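Local coordinates for laminin subunit ALPHA-1 (Mus musculus, PDB 2JD4), which is a basement membrane component whose LG4-5 domain pair binds magnesium and probably helps attach laminin-111 to cell surfaces, at residues A[39-44]-A[172-177]; A[83-88]-A[110-115]; A[235-240]-A[248-253]; A[327-332]-A[339-344]. The protein carries 4 engineered substitutions. All coordinates share one frame; numbering follows the deposited sequence.

Contact 1 of 4, residues A[39-44]-A[172-177]; sequences SDVRKR and IMVNGQ
Asn-175 ND2 is gripped from two directions: it donates to the backbone oxygen of Arg-44 at 3.1 Å, N-H...O angle 163°, and to a water that also accepts a weak bond from Asp-40 N. The donor stands above the carbonyl plane of Arg-44, while that oxygen lies close to the plane of the Asn-175 amide. At the other end of the amide, OD1 accepts from the backbone N of Gln-46, so both ends of the amide are bonded to the start of strand 44-53, which fixes its rotation. The side chains of Arg-44 and Asn-175 slide past each other in opposite directions, and the guanidinium nitrogen NH1 of Arg-44 comes within 3.1 Å of Asn-175 CG without a hydrogen bond, the two planes 41° apart. With its OG anti to the carbonyl carbon (chi1 -62°), Ser-39 touches Val-174 CG1 at 3.4 Å through that hydroxyl. A second water joins Ser-39 OG, at 2.6 Å, to Gln-177 OE1, to which it donates. Within the loop, Arg-42 forms a side-on salt bridge with Asp-40, NE to OD1 and NH2 to OD2, the NH2-OD2 distance 2.6 Å. Asn-175 and Gly-176 are the central residues of a type I' beta turn from Val-174 to Gln-177, closed by two backbone bonds; such turns are typical of tight two-residue beta hairpins, here at the edge of a laminin G beta sandwich.

Contact 2 of 4, residues A[83-88]-A[110-115]; sequences FMFDLG and TEYIKR. With MG (magnesium ion), chain C.
The two sheets of a laminin G beta sandwich face each other here, strand 83-86 from one and strand 110-113 from the other, beside a magnesium site at the sandwich rim. The strand axes approach to 8.4 Å at an angle of 31°, a spacing filled by side chains in apolar contact. At one end Thr-110 lays its CB over the centre of the Phe-83 ring, 3.7 Å from the centroid and nearly on the ring normal, a CH-pi contact. The hydroxyl OG1 of Thr-110 is meanwhile engaged by Tyr-61 OH. The edge of the same Phe-83 ring meets Tyr-112 CB. Two residues further along each strand, the rings of Phe-85 and Tyr-112 lie obliquely, centroids 5.0 Å apart and planes at 38°, with Phe-85 CZ 3.9 Å from Tyr-112 CD1. Tyr-112 CB and CG lie over one face of the Phe-85 ring, CG offset toward the rim.

Leu-87 and Tyr-112 then reach toward each other tip to tip, Leu-87 CD2 coming to 4.0 Å from Tyr-112 CZ, while Tyr-112 OH is hydrogen-bonded to Arg-42 O. The layer thus continues directly into the metal site, because the backbone of Leu-87 serves the ion: its O binds magnesium, along with two waters, Asp-70, Thr-137 and Asp-139. Just before it, Asp-86 OD1 accepts from Gly-88 N in an Asx turn that shapes this loop. Arg-115 NH2, bonded to Ala-135 O, rests 3.6 Å from Leu-87 CD1.

Contact 3 of 4, residues A[235-240]-A[248-253]; sequences GVLLGI and IGLEIV
Leu-250 O accepts two backbone bonds, from Leu-237 N and Leu-238 N, each 3.0 Å long, the second straighter at 172° than the first at 149°. The doubled donor marks a classic beta bulge: Leu-237 and Leu-238 both face Leu-250, and the register of this antiparallel hairpin shifts by one. On either side of the bulge the pairing is regular. Gly-235 and Ile-252 exchange both N-H...O bonds, as do Ile-240 and Ile-248, while Leu-250 N returns a bond to Leu-238 O at 2.8 Å. Gly-239 and Gly-249 face each other as a non-hydrogen-bonded pair, where Gly-249 CA makes a CA-H...O contact of 3.4 Å with Leu-238 O.

Apolar side chains run along the face of Leu-238, Ile-240, Ile-248, Leu-250 and Ile-252. Ile-240 and Ile-248 lie side by side and point the same way, CB of the former 4.0 Å from CG1 of the latter. The side chain of Leu-237 crosses that of Ile-252 obliquely, CD1 to CG1 3.9 Å. On the other face Glu-251 is buried beside Val-236, yet its carboxylate is served: OE2 bonds Ser-339 OG and His-260 NE2, and OE1 takes Ser-340 N. Three such partners would probably favour a charged carboxylate. The hairpin thus turns an apolar face to the sandwich core, while the buried acid on the other bonds the loop at Ser-339 and Ser-340.

Contact 4 of 4, residues A[327-332]-A[339-344]; sequences GGYPAH and SSRASF
Arg-341 and Tyr-329 bring together two parts of the long loop between strands 322-326 and 347-353 of the second laminin G domain, their side chains crossing at about a right angle. The hydroxyl of Tyr-329 donates to Ser-340 O at 2.7 Å. That oxygen lies near the plane of the tyrosine ring, whereas the hydroxyl stands above the plane of the carbonyl it meets. Over one face of the Arg-341 guanidinium sits the same Tyr-329 OH, and NH1 comes to 3.7 Å from Tyr-329 CE1. A water in the guanidinium plane takes a bond from NH1 and gives one to Ala-331 O.

Gly-327 supplies the third large share of the contact through its backbone. Its O receives Phe-344 N at 2.9 Å and also meets Ser-343 CA in a CA-H...O contact. A further water accepts from Tyr-329 N and donates to Arg-341 O and Ser-343 OG, a hydroxyl that is also hydrogen-bonded to Gly-207 O. Within segment 339-344 an ST turn bends the chain, with Ser-340 OG accepting from Ala-342 N at 3.0 Å.

The four contacts form two pairs, one in each laminin G domain, on opposite sides of the chain's centre and with contact centres about 50 Å apart. In the first domain, contact 2 is nested inside the loop closed by contact 1; their centres are 12 Å apart, and Arg-44 CD packs on Ile-113 CD1 at 3.5 Å. Contact 2 supplies a magnesium ligand, while the side chain of Val-41 in contact 1 lies about 10 Å from the ion. In the second domain, contacts 3 and 4 are 8 Å apart between centres, joined by Gly-327 N to Leu-237 O, 2.8 Å; the side chain of Ile-248 in contact 3 is about 11 Å from the bound magnesium.

Contact 1 of 4, residues A[39-44]-A[172-177]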
# COMPACT_ATOMS: atom_id res chain seq x y z
N SER A 39 26.11 19.30 5.49
CA SER A 39 25.31 20.13 4.61
C SER A 39 24.91 21.48 5.19
O SER A 39 24.52 21.57 6.35
CB SER A 39 24.05 19.37 4.17
OG SER A 39 24.38 18.20 3.44
N ASP A 40 25.04 22.52 4.38
CA ASP A 40 24.62 23.86 4.76
C ASP A 40 23.53 24.15 3.73
O ASP A 40 23.83 24.57 2.62
CB ASP A 40 25.74 24.89 4.61
CG ASP A 40 25.33 26.27 5.13
OD1 ASP A 40 24.11 26.53 5.23
OD2 ASP A 40 26.22 27.09 5.42
N VAL A 41 22.28 23.91 4.10
CA VAL A 41 21.17 24.09 3.16
C VAL A 41 20.51 25.47 3.16
O VAL A 41 19.54 25.69 2.43
CB VAL A 41 20.08 23.03 3.40
CG1 VAL A 41 20.70 21.64 3.36
CG2 VAL A 41 19.41 23.28 4.74
N ARG A 42 21.02 26.38 3.98
CA ARG A 42 20.45 27.73 4.06
C ARG A 42 20.25 28.41 2.71
O ARG A 42 19.18 28.97 2.44
CB ARG A 42 21.32 28.61 4.96
CG ARG A 42 21.26 28.24 6.44
CD ARG A 42 22.23 29.08 7.25
NE ARG A 42 23.62 28.78 6.91
CZ ARG A 42 24.66 29.40 7.44
NH1 ARG A 42 24.48 30.36 8.34
NH2 ARG A 42 25.89 29.06 7.08
N LYS A 43 21.26 28.36 1.86
CA LYS A 43 21.18 29.00 0.55
C LYS A 43 21.13 28.01 -0.60
O LYS A 43 21.02 28.41 -1.76
CB LYS A 43 22.39 29.93 0.36
CG LYS A 43 22.32 31.23 1.16
CD LYS A 43 21.24 32.15 0.61
CE LYS A 43 21.18 33.47 1.38
NZ LYS A 43 22.46 34.22 1.27
N ARG A 44 21.19 26.72 -0.29
CA ARG A 44 21.16 25.72 -1.34
C ARG A 44 20.78 24.34 -0.83
O ARG A 44 21.34 23.85 0.15
CB ARG A 44 22.54 25.66 -2.03
CG ARG A 44 22.67 24.60 -3.11
CD ARG A 44 23.98 24.78 -3.87
NE ARG A 44 25.16 24.67 -3.01
CZ ARG A 44 25.59 23.53 -2.49
NH1 ARG A 44 24.95 22.39 -2.73
NH2 ARG A 44 26.68 23.52 -1.72
N ILE A 172 20.78 8.21 -1.50
CA ILE A 172 20.34 9.60 -1.57
C ILE A 172 21.50 10.54 -1.23
O ILE A 172 22.29 10.28 -0.31
CB ILE A 172 19.14 9.86 -0.62
CG1 ILE A 172 18.79 11.35 -0.61
CG2 ILE A 172 19.46 9.35 0.78
CD1 ILE A 172 17.57 11.70 0.26
N MET A 173 21.60 11.62 -1.99
CA MET A 173 22.65 12.61 -1.80
C MET A 173 22.06 13.98 -1.49
O MET A 173 21.03 14.35 -2.04
CB MET A 173 23.49 12.75 -3.07
CG MET A 173 24.22 11.51 -3.50
SD MET A 173 25.02 11.85 -5.08
CE MET A 173 25.85 13.39 -4.71
N VAL A 174 22.74 14.73 -0.62
CA VAL A 174 22.31 16.08 -0.27
C VAL A 174 23.54 16.97 -0.48
O VAL A 174 24.59 16.72 0.11
CB VAL A 174 21.85 16.17 1.19
CG1 VAL A 174 21.56 17.62 1.55
CG2 VAL A 174 20.59 15.34 1.40
N ASN A 175 23.42 17.98 -1.35
CA ASN A 175 24.53 18.87 -1.65
C ASN A 175 25.85 18.13 -1.94
O ASN A 175 26.90 18.44 -1.37
CB ASN A 175 24.73 19.88 -0.50
CG ASN A 175 23.58 20.88 -0.40
OD1 ASN A 175 22.54 20.69 -1.04
ND2 ASN A 175 23.75 21.93 0.41
N GLY A 176 25.77 17.13 -2.82
CA GLY A 176 26.95 16.38 -3.20
C GLY A 176 27.45 15.28 -2.28
O GLY A 176 28.39 14.56 -2.63
N GLN A 177 26.84 15.15 -1.11
CA GLN A 177 27.25 14.12 -0.15
C GLN A 177 26.25 12.97 -0.08
O GLN A 177 25.05 13.19 0.03
CB GLN A 177 27.39 14.71 1.25
CG GLN A 177 27.35 13.65 2.36
CD GLN A 177 27.00 14.23 3.72
OE1 GLN A 177 26.16 15.13 3.83
NE2 GLN A 177 27.63 13.71 4.77
O HOH W 1 24.62 16.64 5.49
O HOH W 2 26.73 22.55 1.46

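Contact 2 of 4, residues A[83-88]-A[110-115]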
# COMPACT_ATOMS: atom_id res chain seq x y z
N PHE A 83 7.58 19.39 -5.57
CA PHE A 83 8.65 19.85 -4.69
C PHE A 83 8.30 21.24 -4.18
O PHE A 83 8.07 22.15 -4.98
CB PHE A 83 9.98 19.89 -5.48
CG PHE A 83 11.11 20.62 -4.79
CD1 PHE A 83 11.42 20.38 -3.45
CD2 PHE A 83 11.90 21.52 -5.51
CE1 PHE A 83 12.51 21.02 -2.84
CE2 PHE A 83 12.99 22.16 -4.90
CZ PHE A 83 13.30 21.91 -3.56
N MET A 84 8.25 21.42 -2.87
CA MET A 84 7.94 22.73 -2.31
C MET A 84 8.68 23.02 -1.01
O MET A 84 9.04 22.12 -0.25
CB MET A 84 6.42 22.87 -2.08
CG MET A 84 5.87 22.13 -0.88
SD MET A 84 4.10 22.48 -0.63
CE MET A 84 3.36 21.44 -1.88
N PHE A 85 8.91 24.31 -0.76
CA PHE A 85 9.61 24.75 0.45
C PHE A 85 9.17 26.16 0.81
O PHE A 85 8.61 26.87 -0.02
CB PHE A 85 11.13 24.71 0.22
CG PHE A 85 11.58 25.54 -0.95
CD1 PHE A 85 11.83 26.90 -0.81
CD2 PHE A 85 11.75 24.96 -2.21
CE1 PHE A 85 12.23 27.68 -1.91
CE2 PHE A 85 12.15 25.73 -3.31
CZ PHE A 85 12.39 27.09 -3.15
N ASP A 86 9.41 26.54 2.06
CA ASP A 86 9.06 27.88 2.55
C ASP A 86 10.26 28.35 3.36
O ASP A 86 10.66 27.69 4.32
CB ASP A 86 7.83 27.81 3.46
CG ASP A 86 7.21 29.18 3.71
OD1 ASP A 86 7.95 30.18 3.84
OD2 ASP A 86 5.96 29.26 3.80
N LEU A 87 10.84 29.49 2.97
CA LEU A 87 12.00 30.03 3.66
C LEU A 87 11.62 30.88 4.88
O LEU A 87 12.49 31.47 5.52
CB LEU A 87 12.83 30.87 2.69
CG LEU A 87 13.20 30.22 1.35
CD1 LEU A 87 14.06 31.18 0.55
CD2 LEU A 87 13.94 28.91 1.58
N GLY A 88 10.33 30.95 5.19
CA GLY A 88 9.91 31.72 6.35
C GLY A 88 8.90 32.83 6.06
O GLY A 88 8.27 33.34 6.99
N THR A 110 15.92 17.39 -6.85
CA THR A 110 15.16 18.58 -6.49
C THR A 110 16.21 19.63 -6.13
O THR A 110 17.13 19.35 -5.36
CB THR A 110 14.20 18.35 -5.30
OG1 THR A 110 14.94 18.01 -4.13
CG2 THR A 110 13.21 17.23 -5.62
N GLU A 111 16.07 20.83 -6.67
CA GLU A 111 17.05 21.86 -6.41
C GLU A 111 16.56 23.25 -6.10
O GLU A 111 15.83 23.85 -6.88
CB GLU A 111 18.02 21.97 -7.59
CG GLU A 111 19.09 20.91 -7.64
CD GLU A 111 20.07 21.17 -8.76
OE1 GLU A 111 19.95 20.51 -9.82
OE2 GLU A 111 20.95 22.04 -8.58
N TYR A 112 16.98 23.75 -4.95
CA TYR A 112 16.69 25.10 -4.51
C TYR A 112 18.09 25.72 -4.46
O TYR A 112 18.95 25.26 -3.72
CB TYR A 112 16.09 25.12 -3.11
CG TYR A 112 16.47 26.35 -2.30
CD1 TYR A 112 16.27 27.64 -2.80
CD2 TYR A 112 17.04 26.22 -1.03
CE1 TYR A 112 16.64 28.77 -2.05
CE2 TYR A 112 17.41 27.34 -0.27
CZ TYR A 112 17.21 28.61 -0.79
OH TYR A 112 17.58 29.72 -0.05
N ILE A 113 18.33 26.74 -5.28
CA ILE A 113 19.63 27.38 -5.26
C ILE A 113 19.51 28.87 -5.59
O ILE A 113 18.97 29.24 -6.64
CB ILE A 113 20.61 26.67 -6.23
CG1 ILE A 113 22.01 27.26 -6.06
CG2 ILE A 113 20.12 26.79 -7.66
CD1 ILE A 113 23.09 26.49 -6.80
N LYS A 114 19.97 29.70 -4.67
CA LYS A 114 19.93 31.15 -4.81
C LYS A 114 18.49 31.67 -4.76
O LYS A 114 17.85 31.69 -3.71
CB LYS A 114 20.61 31.58 -6.11
CG LYS A 114 22.09 31.23 -6.22
CD LYS A 114 22.96 31.94 -5.18
CE LYS A 114 22.86 31.29 -3.80
NZ LYS A 114 23.79 31.90 -2.80
N ARG A 115 17.99 32.10 -5.92
CA ARG A 115 16.63 32.62 -6.00
C ARG A 115 15.78 31.81 -6.98
O ARG A 115 14.71 32.26 -7.40
CB ARG A 115 16.67 34.09 -6.46
CG ARG A 115 17.15 35.07 -5.39
CD ARG A 115 16.02 35.46 -4.45
NE ARG A 115 16.05 34.73 -3.19
CZ ARG A 115 15.10 34.83 -2.25
NH1 ARG A 115 14.06 35.62 -2.45
NH2 ARG A 115 15.21 34.15 -1.12
MG MG C . 14.30 31.10 6.87
O HOH W 3 12.93 31.65 8.69
O HOH W 4 14.95 33.21 6.49

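Contact 3 of 4, residues A[235-240]-A[248-253]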
# COMPACT_ATOMS: atom_id res chain seq x y z
N GLY A 235 -7.00 -20.66 1.00
CA GLY A 235 -6.65 -19.40 1.62
C GLY A 235 -7.81 -18.46 1.79
O GLY A 235 -8.60 -18.25 0.87
N VAL A 236 -7.92 -17.90 2.99
CA VAL A 236 -8.97 -16.94 3.30
C VAL A 236 -8.63 -15.61 2.64
O VAL A 236 -7.48 -15.18 2.68
CB VAL A 236 -9.09 -16.72 4.82
CG1 VAL A 236 -10.08 -15.59 5.10
CG2 VAL A 236 -9.53 -18.02 5.51
N LEU A 237 -9.62 -14.96 2.04
CA LEU A 237 -9.39 -13.67 1.40
C LEU A 237 -9.93 -12.52 2.24
O LEU A 237 -9.20 -11.56 2.53
CB LEU A 237 -10.04 -13.65 0.01
CG LEU A 237 -9.40 -14.57 -1.05
CD1 LEU A 237 -10.29 -14.63 -2.29
CD2 LEU A 237 -8.01 -14.05 -1.41
N LEU A 238 -11.19 -12.61 2.65
CA LEU A 238 -11.78 -11.54 3.44
C LEU A 238 -12.95 -12.00 4.31
O LEU A 238 -13.70 -12.91 3.94
CB LEU A 238 -12.23 -10.41 2.50
CG LEU A 238 -12.83 -9.11 3.05
CD1 LEU A 238 -12.51 -7.97 2.09
CD2 LEU A 238 -14.34 -9.27 3.25
N GLY A 239 -13.08 -11.36 5.47
CA GLY A 239 -14.16 -11.67 6.39
C GLY A 239 -14.54 -10.50 7.28
O GLY A 239 -13.67 -9.77 7.79
N ILE A 240 -15.84 -10.29 7.46
CA ILE A 240 -16.36 -9.23 8.32
C ILE A 240 -17.45 -9.92 9.13
O ILE A 240 -18.48 -10.32 8.57
CB ILE A 240 -16.97 -8.08 7.51
CG1 ILE A 240 -15.94 -7.53 6.51
CG2 ILE A 240 -17.41 -6.96 8.46
CD1 ILE A 240 -16.49 -6.44 5.61
N ILE A 248 -20.20 -11.96 6.67
CA ILE A 248 -19.93 -12.27 5.26
C ILE A 248 -18.49 -12.75 5.14
O ILE A 248 -17.64 -12.38 5.95
CB ILE A 248 -20.11 -11.04 4.33
CG1 ILE A 248 -19.03 -9.99 4.60
CG2 ILE A 248 -21.50 -10.43 4.54
CD1 ILE A 248 -19.00 -8.89 3.56
N GLY A 249 -18.21 -13.60 4.15
CA GLY A 249 -16.87 -14.11 3.97
C GLY A 249 -16.54 -14.48 2.53
O GLY A 249 -17.42 -14.84 1.76
N LEU A 250 -15.25 -14.36 2.18
CA LEU A 250 -14.76 -14.69 0.85
C LEU A 250 -13.51 -15.54 1.07
O LEU A 250 -12.59 -15.12 1.78
CB LEU A 250 -14.39 -13.40 0.11
CG LEU A 250 -14.41 -13.39 -1.42
CD1 LEU A 250 -15.83 -13.62 -1.92
CD2 LEU A 250 -13.89 -12.05 -1.93
N GLU A 251 -13.47 -16.73 0.48
CA GLU A 251 -12.34 -17.63 0.67
C GLU A 251 -12.12 -18.59 -0.49
O GLU A 251 -13.02 -18.83 -1.29
CB GLU A 251 -12.53 -18.44 1.96
CG GLU A 251 -13.96 -18.94 2.14
CD GLU A 251 -14.15 -19.89 3.33
OE1 GLU A 251 -13.40 -19.81 4.32
OE2 GLU A 251 -15.09 -20.72 3.27
N ILE A 252 -10.90 -19.12 -0.56
CA ILE A 252 -10.53 -20.09 -1.59
C ILE A 252 -10.36 -21.43 -0.86
O ILE A 252 -9.51 -21.55 0.02
CB ILE A 252 -9.18 -19.72 -2.26
CG1 ILE A 252 -9.29 -18.35 -2.95
CG2 ILE A 252 -8.80 -20.78 -3.28
CD1 ILE A 252 -8.01 -17.92 -3.65
N VAL A 253 -11.17 -22.42 -1.22
CA VAL A 253 -11.09 -23.74 -0.60
C VAL A 253 -11.04 -24.81 -1.69
O VAL A 253 -11.97 -24.96 -2.47
CB VAL A 253 -12.33 -24.00 0.30
CG1 VAL A 253 -12.27 -25.41 0.88
CG2 VAL A 253 -12.37 -22.97 1.42

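Contact 4 of 4, residues A[327-332]-A[339-344]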
# COMPACT_ATOMS: atom_id res chain seq x y z
N GLY A 327 -6.96 -11.76 4.25
CA GLY A 327 -5.95 -12.81 4.15
C GLY A 327 -5.90 -13.84 5.26
O GLY A 327 -5.03 -14.73 5.24
N GLY A 328 -6.80 -13.74 6.23
CA GLY A 328 -6.82 -14.67 7.35
C GLY A 328 -7.35 -14.03 8.62
O GLY A 328 -7.92 -12.94 8.57
N TYR A 329 -7.18 -14.70 9.76
CA TYR A 329 -7.65 -14.17 11.03
C TYR A 329 -7.17 -15.03 12.20
O TYR A 329 -7.04 -16.25 12.07
CB TYR A 329 -9.19 -14.07 11.04
CG TYR A 329 -9.93 -15.37 10.82
CD1 TYR A 329 -10.49 -16.07 11.89
CD2 TYR A 329 -10.07 -15.91 9.54
CE1 TYR A 329 -11.18 -17.26 11.70
CE2 TYR A 329 -10.76 -17.11 9.33
CZ TYR A 329 -11.31 -17.78 10.42
OH TYR A 329 -11.99 -18.97 10.22
N PRO A 330 -6.90 -14.40 13.36
CA PRO A 330 -6.44 -15.12 14.55
C PRO A 330 -7.54 -15.96 15.18
O PRO A 330 -8.73 -15.66 15.02
CB PRO A 330 -5.94 -14.00 15.46
CG PRO A 330 -6.85 -12.88 15.13
CD PRO A 330 -6.95 -12.95 13.62
N ALA A 331 -7.15 -17.02 15.89
CA ALA A 331 -8.08 -17.96 16.54
C ALA A 331 -9.12 -17.37 17.49
O ALA A 331 -10.23 -17.91 17.60
CB ALA A 331 -7.28 -19.04 17.27
N HIS A 332 -8.78 -16.28 18.17
CA HIS A 332 -9.73 -15.68 19.11
C HIS A 332 -10.81 -14.83 18.44
O HIS A 332 -11.74 -14.37 19.10
CB HIS A 332 -8.99 -14.84 20.16
CG HIS A 332 -8.24 -13.67 19.59
ND1 HIS A 332 -7.01 -13.79 18.98
CD2 HIS A 332 -8.56 -12.36 19.53
CE1 HIS A 332 -6.61 -12.60 18.57
NE2 HIS A 332 -7.53 -11.71 18.90
N SER A 339 -15.59 -20.83 6.37
CA SER A 339 -15.42 -22.22 6.80
C SER A 339 -13.94 -22.52 7.03
O SER A 339 -13.59 -23.38 7.86
CB SER A 339 -15.99 -23.18 5.74
OG SER A 339 -15.31 -23.08 4.50
N SER A 340 -13.07 -21.81 6.32
CA SER A 340 -11.63 -22.02 6.44
C SER A 340 -10.98 -21.06 7.43
O SER A 340 -11.51 -20.00 7.74
CB SER A 340 -10.95 -21.86 5.08
OG SER A 340 -9.54 -21.94 5.23
N ARG A 341 -9.79 -21.47 7.88
CA ARG A 341 -8.99 -20.72 8.84
C ARG A 341 -7.56 -20.54 8.30
O ARG A 341 -6.71 -19.93 8.94
CB ARG A 341 -8.98 -21.51 10.15
CG ARG A 341 -8.44 -20.80 11.36
CD ARG A 341 -8.62 -21.68 12.60
NE ARG A 341 -10.02 -21.86 12.99
CZ ARG A 341 -10.72 -20.97 13.70
NH1 ARG A 341 -10.16 -19.84 14.10
NH2 ARG A 341 -11.98 -21.22 14.02
N ALA A 342 -7.32 -21.08 7.10
CA ALA A 342 -6.00 -21.03 6.47
C ALA A 342 -5.64 -19.65 5.92
O ALA A 342 -6.40 -19.07 5.15
CB ALA A 342 -5.93 -22.07 5.35
N SER A 343 -4.47 -19.13 6.30
CA SER A 343 -4.02 -17.81 5.83
C SER A 343 -3.62 -17.86 4.35
O SER A 343 -2.96 -18.80 3.90
CB SER A 343 -2.82 -17.32 6.66
OG SER A 343 -3.19 -16.99 7.99
N PHE A 344 -4.03 -16.85 3.59
CA PHE A 344 -3.72 -16.73 2.17
C PHE A 344 -2.22 -16.56 1.93
O PHE A 344 -1.50 -15.99 2.76
CB PHE A 344 -4.47 -15.51 1.59
CG PHE A 344 -4.23 -15.27 0.11
CD1 PHE A 344 -4.81 -16.09 -0.85
CD2 PHE A 344 -3.49 -14.17 -0.31
CE1 PHE A 344 -4.67 -15.81 -2.21
CE2 PHE A 344 -3.34 -13.88 -1.67
CZ PHE A 344 -3.93 -14.70 -2.62
O HOH W 5 -2.36 -14.26 4.70
O HOH W 6 -5.64 -17.30 9.27
O HOH W 7 -12.12 -18.22 15.41